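BT_4661 (Bacteroides thetaiotaomicron, PDB 4AK1) is a SusE-like surface glycan-binding protein that probably captures heparin and heparan sulphate for use by this gut bacterium. Local coordinates at residues Val363-Val368 and Val401-Thr406; Leu475-Glu480 and Val512-Thr517; Asp58-Ile63 and Ile70-Thr75. One frame throughout, in Å; residues are numbered along the deposited sequence.

Contact 1 (Val363-Val368 and Val401-Thr406); sequences VKYEFV and VQVMAT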
loop_
_atom_site.group_PDB
_atom_site.type_symbol
_atom_site.label_atom_id
_atom_site.label_comp_id
_atom_site.label_asym_id
_atom_site.label_seq_id
_atom_site.Cartn_x
_atom_site.Cartn_y
_atom_site.Cartn_z
ATOM N N VAL A 363 52.345 3.062 14.836
ATOM C CA VAL A 363 50.919 2.772 14.717
ATOM C C VAL A 363 50.310 3.488 13.520
ATOM O O VAL A 363 50.661 4.634 13.240
ATOM C CB VAL A 363 50.159 3.191 16.005
ATOM C CG1 VAL A 363 48.666 2.922 15.854
ATOM C CG2 VAL A 363 50.721 2.464 17.227
ATOM N N LYS A 364 49.391 2.817 12.820
ATOM C CA LYS A 364 48.541 3.485 11.827
ATOM C C LYS A 364 47.066 3.469 12.252
ATOM O O LYS A 364 46.620 2.534 12.931
ATOM C CB LYS A 364 48.710 2.849 10.445
ATOM C CG LYS A 364 50.018 3.225 9.745
ATOM C CD LYS A 364 50.071 2.652 8.329
ATOM C CE LYS A 364 51.398 2.963 7.642
ATOM N NZ LYS A 364 51.965 1.727 7.015
ATOM N N TYR A 365 46.322 4.492 11.840
ATOM C CA TYR A 365 44.915 4.649 12.248
ATOM C C TYR A 365 43.977 4.752 11.050
ATOM O O TYR A 365 44.324 5.350 10.032
ATOM C CB TYR A 365 44.736 5.892 13.144
ATOM C CG TYR A 365 45.706 5.952 14.324
ATOM C CD1 TYR A 365 46.973 6.525 14.189
ATOM C CD2 TYR A 365 45.353 5.431 15.554
ATOM C CE1 TYR A 365 47.852 6.579 15.260
ATOM C CE2 TYR A 365 46.227 5.462 16.634
ATOM C CZ TYR A 365 47.474 6.042 16.483
ATOM O OH TYR A 365 48.330 6.071 17.563
ATOM N N GLU A 366 42.774 4.194 11.179
ATOM C CA GLU A 366 41.705 4.446 10.204
ATOM C C GLU A 366 40.330 4.419 10.882
ATOM O O GLU A 366 40.175 3.747 11.903
ATOM C CB GLU A 366 41.757 3.417 9.061
ATOM C CG GLU A 366 41.425 1.987 9.466
ATOM C CD GLU A 366 41.736 0.976 8.369
ATOM O OE1 GLU A 366 42.928 0.690 8.150
ATOM O OE2 GLU A 366 40.793 0.443 7.739
ATOM N N PHE A 367 39.357 5.148 10.323
ATOM C CA PHE A 367 37.957 5.041 10.757
ATOM C C PHE A 367 37.362 3.694 10.361
ATOM O O PHE A 367 37.688 3.156 9.297
ATOM C CB PHE A 367 37.091 6.159 10.167
ATOM C CG PHE A 367 37.390 7.525 10.733
ATOM C CD1 PHE A 367 37.225 7.787 12.102
ATOM C CD2 PHE A 367 37.849 8.547 9.903
ATOM C CE1 PHE A 367 37.519 9.048 12.620
ATOM C CE2 PHE A 367 38.136 9.803 10.411
ATOM C CZ PHE A 367 37.976 10.052 11.772
ATOM N N VAL A 368 36.482 3.169 11.213
ATOM C CA VAL A 368 35.732 1.948 10.920
ATOM C C VAL A 368 34.269 2.347 10.794
ATOM O O VAL A 368 33.685 2.860 11.764
ATOM C CB VAL A 368 35.842 0.899 12.053
ATOM C CG1 VAL A 368 35.068 -0.378 11.697
ATOM C CG2 VAL A 368 37.290 0.538 12.346
ATOM N N VAL A 401 31.384 6.872 16.749
ATOM C CA VAL A 401 32.596 6.926 15.922
ATOM C C VAL A 401 33.558 5.823 16.348
ATOM O O VAL A 401 33.802 5.642 17.539
ATOM C CB VAL A 401 33.300 8.301 16.043
ATOM C CG1 VAL A 401 34.521 8.390 15.125
ATOM C CG2 VAL A 401 32.330 9.432 15.747
ATOM N N GLN A 402 34.123 5.098 15.383
ATOM C CA GLN A 402 35.116 4.063 15.702
ATOM C C GLN A 402 36.408 4.283 14.967
ATOM O O GLN A 402 36.391 4.615 13.774
ATOM C CB GLN A 402 34.629 2.690 15.295
ATOM C CG GLN A 402 33.510 2.134 16.122
ATOM C CD GLN A 402 33.219 0.725 15.672
ATOM O OE1 GLN A 402 32.617 0.533 14.618
ATOM N NE2 GLN A 402 33.700 -0.252 16.419
ATOM N N VAL A 403 37.515 4.067 15.677
ATOM C CA VAL A 403 38.850 4.224 15.104
ATOM C C VAL A 403 39.631 2.950 15.348
ATOM O O VAL A 403 39.672 2.437 16.487
ATOM C CB VAL A 403 39.615 5.420 15.721
ATOM C CG1 VAL A 403 41.023 5.520 15.130
ATOM C CG2 VAL A 403 38.864 6.727 15.486
ATOM N N MET A 404 40.245 2.427 14.293
ATOM C CA MET A 404 41.121 1.278 14.448
ATOM C C MET A 404 42.583 1.698 14.413
ATOM O O MET A 404 42.999 2.389 13.487
ATOM C CB MET A 404 40.874 0.229 13.368
ATOM C CG MET A 404 41.727 -1.025 13.565
ATOM S SD MET A 404 41.208 -2.369 12.479
ATOM C CE MET A 404 41.360 -1.604 10.879
ATOM N N ALA A 405 43.330 1.268 15.423
ATOM C CA ALA A 405 44.790 1.415 15.481
ATOM C C ALA A 405 45.450 0.083 15.198
ATOM O O ALA A 405 45.022 -0.942 15.724
ATOM C CB ALA A 405 45.225 1.914 16.854
ATOM N N THR A 406 46.526 0.103 14.418
ATOM C CA THR A 406 47.217 -1.134 14.013
ATOM C C THR A 406 48.722 -0.933 13.983
ATOM O O THR A 406 49.203 0.060 13.443
ATOM C CB THR A 406 46.774 -1.563 12.591
ATOM O OG1 THR A 406 45.375 -1.854 12.603
ATOM C CG2 THR A 406 47.548 -2.798 12.088
HETATM O O HOH W 1 33.481 5.425 12.733
#
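Gln-402 O is met by three groups of the opposing strand: the backbone N of Val-368, 2.9 Å away, the CA-H of Phe-367, and the edge of the Phe-367 ring, in whose plane the oxygen lies, nearest CD1. Phe-367 CA stands 3.4 Å from Gln-402 O. The N-H of Val-368 points at it from above the carbonyl plane, 45° out of it. The two strands form an antiparallel pair at one margin of a four-stranded mixed beta sheet, with 364-367 outermost within this chain. Residues Lys-364 and Glu-366 each make two backbone bonds, to Thr-406 and Met-404; Met-404 N to Glu-366 O is the shortest at 2.7 Å. On the face carrying Tyr-365 and Phe-367, CE2 of the tyrosine ring rests against Ala-405 CB at 3.7 Å, while its OH is hydrogen-bonded to Lys-354 NZ. Phe-367 has CG anti to its carbonyl carbon (chi1 -70°), which carries CD1 and CE1 over to CG2 of Val-403 (CD1 3.9 Å away) and CG1 of Val-401; Leu-380 and Ile-386 also touch this ring. A serine in place of Phe-367 would probably leave CG1 of Val-401 and CG2 of Val-403 without their aromatic neighbour and open a gap beside Leu-380 and Ile-386. On the other face the side chains of Glu-366 and Met-404 run side by side, Met-404 CE lying 3.6 Å from Glu-366 CD. Met-404 CB also packs on CG2 of Val-368. Beyond the last direct bond a single water takes over: water 1 gives a proton to Val-368 O and accepts the N-H of Gln-402, at 2.7 Å each.

Contact 2 (Leu475-Glu480 and Val512-Thr517); sequences LKWEVE and VMVTAT. With NA (sodium ion), chain C.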
loop_
_atom_site.group_PDB
_atom_site.type_symbol
_atom_site.label_atom_id
_atom_site.label_comp_id
_atom_site.label_asym_id
_atom_site.label_seq_id
_atom_site.Cartn_x
_atom_site.Cartn_y
_atom_site.Cartn_z
ATOM N N LEU A 475 23.846 40.905 13.655
ATOM C CA LEU A 475 25.045 40.566 12.886
ATOM C C LEU A 475 26.117 41.665 12.932
ATOM O O LEU A 475 25.789 42.841 13.002
ATOM C CB LEU A 475 24.686 40.233 11.432
ATOM C CG LEU A 475 23.768 39.014 11.265
ATOM C CD1 LEU A 475 23.310 38.848 9.825
ATOM C CD2 LEU A 475 24.483 37.761 11.771
ATOM N N LYS A 476 27.384 41.250 12.887
ATOM C CA LYS A 476 28.522 42.140 12.641
ATOM C C LYS A 476 29.117 41.801 11.265
ATOM O O LYS A 476 28.962 40.671 10.784
ATOM C CB LYS A 476 29.582 41.982 13.729
ATOM C CG LYS A 476 29.141 42.516 15.088
ATOM C CD LYS A 476 30.050 42.053 16.223
ATOM C CE LYS A 476 31.447 42.675 16.173
ATOM N NZ LYS A 476 32.230 42.440 17.418
ATOM N N TRP A 477 29.806 42.760 10.657
ATOM C CA TRP A 477 30.116 42.695 9.223
ATOM C C TRP A 477 31.553 43.004 8.900
ATOM O O TRP A 477 32.148 43.886 9.500
ATOM C CB TRP A 477 29.223 43.687 8.482
ATOM C CG TRP A 477 27.758 43.400 8.714
ATOM C CD1 TRP A 477 26.960 43.856 9.754
ATOM C CD2 TRP A 477 26.878 42.551 7.892
ATOM N NE1 TRP A 477 25.682 43.371 9.641
ATOM C CE2 TRP A 477 25.563 42.580 8.541
ATOM C CE3 TRP A 477 27.043 41.803 6.727
ATOM C CZ2 TRP A 477 24.476 41.876 8.035
ATOM C CZ3 TRP A 477 25.939 41.099 6.220
ATOM C CH2 TRP A 477 24.686 41.126 6.871
ATOM N N GLU A 478 32.100 42.268 7.932
ATOM C CA GLU A 478 33.437 42.506 7.385
ATOM C C GLU A 478 33.347 42.421 5.865
ATOM O O GLU A 478 32.445 41.763 5.324
ATOM C CB GLU A 478 34.421 41.436 7.854
ATOM C CG GLU A 478 34.659 41.345 9.352
ATOM C CD GLU A 478 35.379 40.054 9.705
ATOM O OE1 GLU A 478 34.804 38.951 9.576
ATOM O OE2 GLU A 478 36.556 40.127 10.061
ATOM N N VAL A 479 34.293 43.054 5.179
ATOM C CA VAL A 479 34.302 43.021 3.718
ATOM C C VAL A 479 35.736 42.840 3.215
ATOM O O VAL A 479 36.699 43.259 3.874
ATOM C CB VAL A 479 33.633 44.280 3.104
ATOM C CG1 VAL A 479 34.498 45.528 3.292
ATOM C CG2 VAL A 479 33.340 44.084 1.616
ATOM N N GLU A 480 35.869 42.198 2.064
ATOM C CA GLU A 480 37.158 42.039 1.398
ATOM C C GLU A 480 36.954 42.310 -0.088
ATOM O O GLU A 480 36.133 41.653 -0.732
ATOM C CB GLU A 480 37.702 40.624 1.616
ATOM C CG GLU A 480 38.974 40.352 0.814
ATOM C CD GLU A 480 39.548 38.969 1.049
ATOM O OE1 GLU A 480 38.802 38.062 1.482
ATOM O OE2 GLU A 480 40.758 38.789 0.780
ATOM N N VAL A 512 33.056 42.088 -4.144
ATOM C CA VAL A 512 33.601 42.014 -2.784
ATOM C C VAL A 512 33.092 40.730 -2.155
ATOM O O VAL A 512 32.085 40.182 -2.618
ATOM C CB VAL A 512 33.178 43.216 -1.912
ATOM C CG1 VAL A 512 33.678 44.520 -2.528
ATOM C CG2 VAL A 512 31.656 43.247 -1.712
ATOM N N MET A 513 33.775 40.244 -1.117
ATOM C CA MET A 513 33.232 39.163 -0.300
ATOM C C MET A 513 32.847 39.759 1.050
ATOM O O MET A 513 33.680 40.387 1.715
ATOM C CB MET A 513 34.249 38.033 -0.117
ATOM C CG MET A 513 34.579 37.270 -1.398
ATOM S SD MET A 513 33.199 36.358 -2.131
ATOM C CE MET A 513 32.902 35.086 -0.912
ATOM N N VAL A 514 31.586 39.566 1.438
ATOM C CA VAL A 514 31.067 40.069 2.702
ATOM C C VAL A 514 30.926 38.902 3.681
ATOM O O VAL A 514 30.398 37.841 3.325
ATOM C CB VAL A 514 29.689 40.743 2.534
ATOM C CG1 VAL A 514 29.082 41.095 3.892
ATOM C CG2 VAL A 514 29.792 41.982 1.634
ATOM N N THR A 515 31.376 39.118 4.916
ATOM C CA THR A 515 31.260 38.109 5.963
ATOM C C THR A 515 30.413 38.686 7.087
ATOM O O THR A 515 30.719 39.765 7.628
ATOM C CB THR A 515 32.629 37.693 6.522
ATOM O OG1 THR A 515 33.457 37.184 5.470
ATOM C CG2 THR A 515 32.478 36.605 7.652
ATOM N N ALA A 516 29.328 37.986 7.393
ATOM C CA ALA A 516 28.484 38.324 8.524
ATOM C C ALA A 516 28.764 37.320 9.621
ATOM O O ALA A 516 28.900 36.127 9.347
ATOM C CB ALA A 516 27.009 38.272 8.132
ATOM N N THR A 517 28.852 37.809 10.850
ATOM C CA THR A 517 29.145 36.965 12.012
ATOM C C THR A 517 28.089 37.172 13.084
ATOM O O THR A 517 27.766 38.316 13.440
ATOM C CB THR A 517 30.559 37.252 12.570
ATOM O OG1 THR A 517 31.513 36.950 11.545
ATOM C CG2 THR A 517 30.884 36.368 13.809
HETATM NA NA NA C . 24.456 44.755 13.293
HETATM O O HOH W 2 23.351 44.142 11.220
HETATM O O HOH W 3 31.960 39.337 10.189
HETATM O O HOH W 4 25.506 45.327 15.263
HETATM O O HOH W 5 22.969 46.842 13.847
#
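Ala-516 CB sits over one face of the Trp-477 indole, 3.9 Å from the centroid of its six-membered ring and 22° off the ring normal, a CH-pi contact. Val-514 CG1 meets the same ring at its edge, near the plane, 3.6 Å from CE3. With CG anti to the carbonyl carbon (chi1 -58°), the indole lies across these two residues of the neighbouring strand in an antiparallel beta pair. Farther along this face Val-479 CG2 presses on Val-512 CB at 3.6 Å, and at the other end Leu-475 CD1 reaches the Ala-516 methyl. Three hydrogen-bonded pairs, Lys-476 with Thr-517, Glu-478 with Thr-515 and Glu-480 with Met-513, hold the backbones with two bonds each. The face of Glu-478 and Thr-515 is mostly polar, Met-513 excepted: these two side chains lie alongside each other, and water 3 is within bonding distance of Glu-478 OE1, Thr-515 O and Thr-517 OG1, with too few protons for all the acceptors around it; Thr-517 OG1 also bonds Ser-526. Leu-475 O binds a sodium ion at 2.4 Å, with Ser-473 O, Ser-495 O and three waters completing the site. One of these, water 2, accepts the N-H of Trp-477 NE1 at 2.9 Å in the ring plane, tying the aromatic core to the metal. Phe-430 meets the indole edge-to-face and Ile-492 of strand 489-492 touches both Trp-477 and Val-479, whereas strand 525-535 flanks 509-518 on its other side, placing 476-483 outermost in a four-stranded sheet within this chain.

Contact 3 (Asp58-Ile63 and Ile70-Thr75); sequences DSIFAI and ITLNST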
loop_
_atom_site.group_PDB
_atom_site.type_symbol
_atom_site.label_atom_id
_atom_site.label_comp_id
_atom_site.label_asym_id
_atom_site.label_seq_id
_atom_site.Cartn_x
_atom_site.Cartn_y
_atom_site.Cartn_z
ATOM N N ASP A 58 18.862 -34.669 6.285
ATOM C CA ASP A 58 20.138 -34.980 6.936
ATOM C C ASP A 58 21.244 -33.984 6.589
ATOM O O ASP A 58 21.226 -33.361 5.532
ATOM C CB ASP A 58 20.585 -36.406 6.581
ATOM C CG ASP A 58 19.613 -37.487 7.088
ATOM O OD1 ASP A 58 18.769 -37.227 7.981
ATOM O OD2 ASP A 58 19.701 -38.626 6.590
ATOM N N SER A 59 22.206 -33.844 7.495
ATOM C CA SER A 59 23.340 -32.940 7.303
ATOM C C SER A 59 24.416 -33.603 6.434
ATOM O O SER A 59 25.479 -33.999 6.932
ATOM C CB SER A 59 23.923 -32.548 8.664
ATOM O OG SER A 59 23.170 -31.502 9.251
ATOM N N ILE A 60 24.125 -33.731 5.141
ATOM C CA ILE A 60 25.017 -34.406 4.195
ATOM C C ILE A 60 26.292 -33.600 3.862
ATOM O O ILE A 60 27.378 -34.173 3.754
ATOM C CB ILE A 60 24.258 -34.835 2.906
ATOM C CG1 ILE A 60 25.178 -35.622 1.957
ATOM C CG2 ILE A 60 23.572 -33.641 2.235
ATOM C CD1 ILE A 60 24.529 -36.077 0.663
ATOM N N PHE A 61 26.150 -32.284 3.712
ATOM C CA PHE A 61 27.289 -31.414 3.445
ATOM C C PHE A 61 27.582 -30.516 4.633
ATOM O O PHE A 61 26.663 -30.136 5.366
ATOM C CB PHE A 61 27.055 -30.586 2.181
ATOM C CG PHE A 61 26.884 -31.433 0.943
ATOM C CD1 PHE A 61 27.950 -32.172 0.447
ATOM C CD2 PHE A 61 25.653 -31.517 0.304
ATOM C CE1 PHE A 61 27.802 -32.970 -0.675
ATOM C CE2 PHE A 61 25.497 -32.305 -0.837
ATOM C CZ PHE A 61 26.572 -33.036 -1.318
ATOM N N ALA A 62 28.861 -30.207 4.831
ATOM C CA ALA A 62 29.287 -29.301 5.892
ATOM C C ALA A 62 29.952 -28.073 5.271
ATOM O O ALA A 62 30.418 -28.121 4.127
ATOM C CB ALA A 62 30.244 -30.005 6.856
ATOM N N ILE A 63 29.968 -26.971 6.019
ATOM C CA ILE A 63 30.602 -25.740 5.575
ATOM C C ILE A 63 31.488 -25.256 6.722
ATOM O O ILE A 63 31.068 -25.283 7.882
ATOM C CB ILE A 63 29.553 -24.671 5.140
ATOM C CG1 ILE A 63 30.227 -23.469 4.472
ATOM C CG2 ILE A 63 28.678 -24.215 6.315
ATOM C CD1 ILE A 63 29.267 -22.573 3.709
ATOM N N ILE A 70 33.089 -26.071 1.336
ATOM C CA ILE A 70 32.058 -27.099 1.485
ATOM C C ILE A 70 32.601 -28.502 1.257
ATOM O O ILE A 70 33.274 -28.770 0.257
ATOM C CB ILE A 70 30.838 -26.806 0.569
ATOM C CG1 ILE A 70 30.138 -25.528 1.056
ATOM C CG2 ILE A 70 29.855 -27.981 0.563
ATOM C CD1 ILE A 70 29.093 -24.988 0.101
ATOM N N THR A 71 32.300 -29.395 2.192
ATOM C CA THR A 71 32.772 -30.774 2.146
ATOM C C THR A 71 31.605 -31.746 2.378
ATOM O O THR A 71 30.530 -31.340 2.824
ATOM C CB THR A 71 33.831 -31.024 3.229
ATOM O OG1 THR A 71 33.299 -30.635 4.505
ATOM C CG2 THR A 71 35.129 -30.238 2.936
ATOM N N LEU A 72 31.840 -33.024 2.088
ATOM C CA LEU A 72 30.857 -34.078 2.322
ATOM C C LEU A 72 31.034 -34.709 3.702
ATOM O O LEU A 72 32.143 -35.106 4.060
ATOM C CB LEU A 72 30.981 -35.165 1.240
ATOM C CG LEU A 72 30.135 -36.442 1.360
ATOM C CD1 LEU A 72 28.649 -36.153 1.188
ATOM C CD2 LEU A 72 30.597 -37.529 0.381
ATOM N N ASN A 73 29.950 -34.796 4.475
ATOM C CA ASN A 73 29.990 -35.532 5.735
ATOM C C ASN A 73 29.965 -37.043 5.475
ATOM O O ASN A 73 29.028 -37.583 4.875
ATOM C CB ASN A 73 28.865 -35.094 6.681
ATOM C CG ASN A 73 29.168 -33.784 7.396
ATOM O OD1 ASN A 73 30.328 -33.399 7.589
ATOM N ND2 ASN A 73 28.114 -33.098 7.817
ATOM N N SER A 74 31.014 -37.722 5.924
ATOM C CA SER A 74 31.232 -39.129 5.598
ATOM C C SER A 74 30.263 -40.135 6.214
ATOM O O SER A 74 30.154 -41.267 5.721
ATOM C CB SER A 74 32.663 -39.531 5.946
ATOM O OG SER A 74 32.844 -39.568 7.350
ATOM N N THR A 75 29.576 -39.753 7.290
ATOM C CA THR A 75 28.632 -40.690 7.928
ATOM C C THR A 75 27.214 -40.589 7.342
ATOM O O THR A 75 26.358 -41.429 7.631
ATOM C CB THR A 75 28.599 -40.539 9.462
ATOM O OG1 THR A 75 28.138 -39.226 9.801
#
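Leu-72 CD1 is a bump that fits between Ile-60 and Phe-61: it lies 3.6 Å from Ile-60 CG1 and 3.8 Å from the ring atom CE1 of Phe-61. The leucine's CG is anti to the backbone N (chi1 174°) and chi2 of 67° turns CD1 across to the opposing chain. Ile-60 CG1 itself stands over the centre of the Phe-61 ring, so that ring, isoleucine and leucine close on one another. Next along this face of the short beta hairpin 61-63/70-72, Ile-70 CG2 fills the place beside Phe-61 CB, and Ile-70 CG1 meets Ile-63 CG1 at 4.0 Å. The edge of the Phe-61 ring turns to Thr-71 O, the carbonyl that also takes the N-H of Ala-62 at 2.8 Å. On the reverse face the small Ala-62 methyl faces the Thr-71 hydroxyl. Asn-73 N binds Ile-60 O at 2.7 Å; in one of its two conformers its ND2 reaches Ser-59 O, a bond therefore doubtful as a constant tie. Tyr-83, Leu-85 and Val-87 of strand 81-91 and Val-102 and Ile-104 of strand 94-106 pack against the apolar face. The chemistry thus implies a two-sided hairpin: apolar side chains seal it on the larger sheet, and the backbone bonds fix the register, while the small side chains of the reverse face add little.

Overall arrangement
Contacts 1 and 2 share one design: in each, the edge strand of its own four-stranded mixed sheet, second of the four in chain order, pairs antiparallel with the third, putting aromatic and aliphatic groups on one face and polar or charged ones mainly on the other. Contact 2 adds a sodium site and has more buried residues than contact 1, which lies nearer the centre of the chain. Contact 3 is a hairpin with a shorter connection, resting on a separate six-stranded sheet. No elements are shared: nearest atoms are about 27 Å apart for contacts 1 and 2, and contacts 2 and 3 lie on opposite sides of the chain's centre.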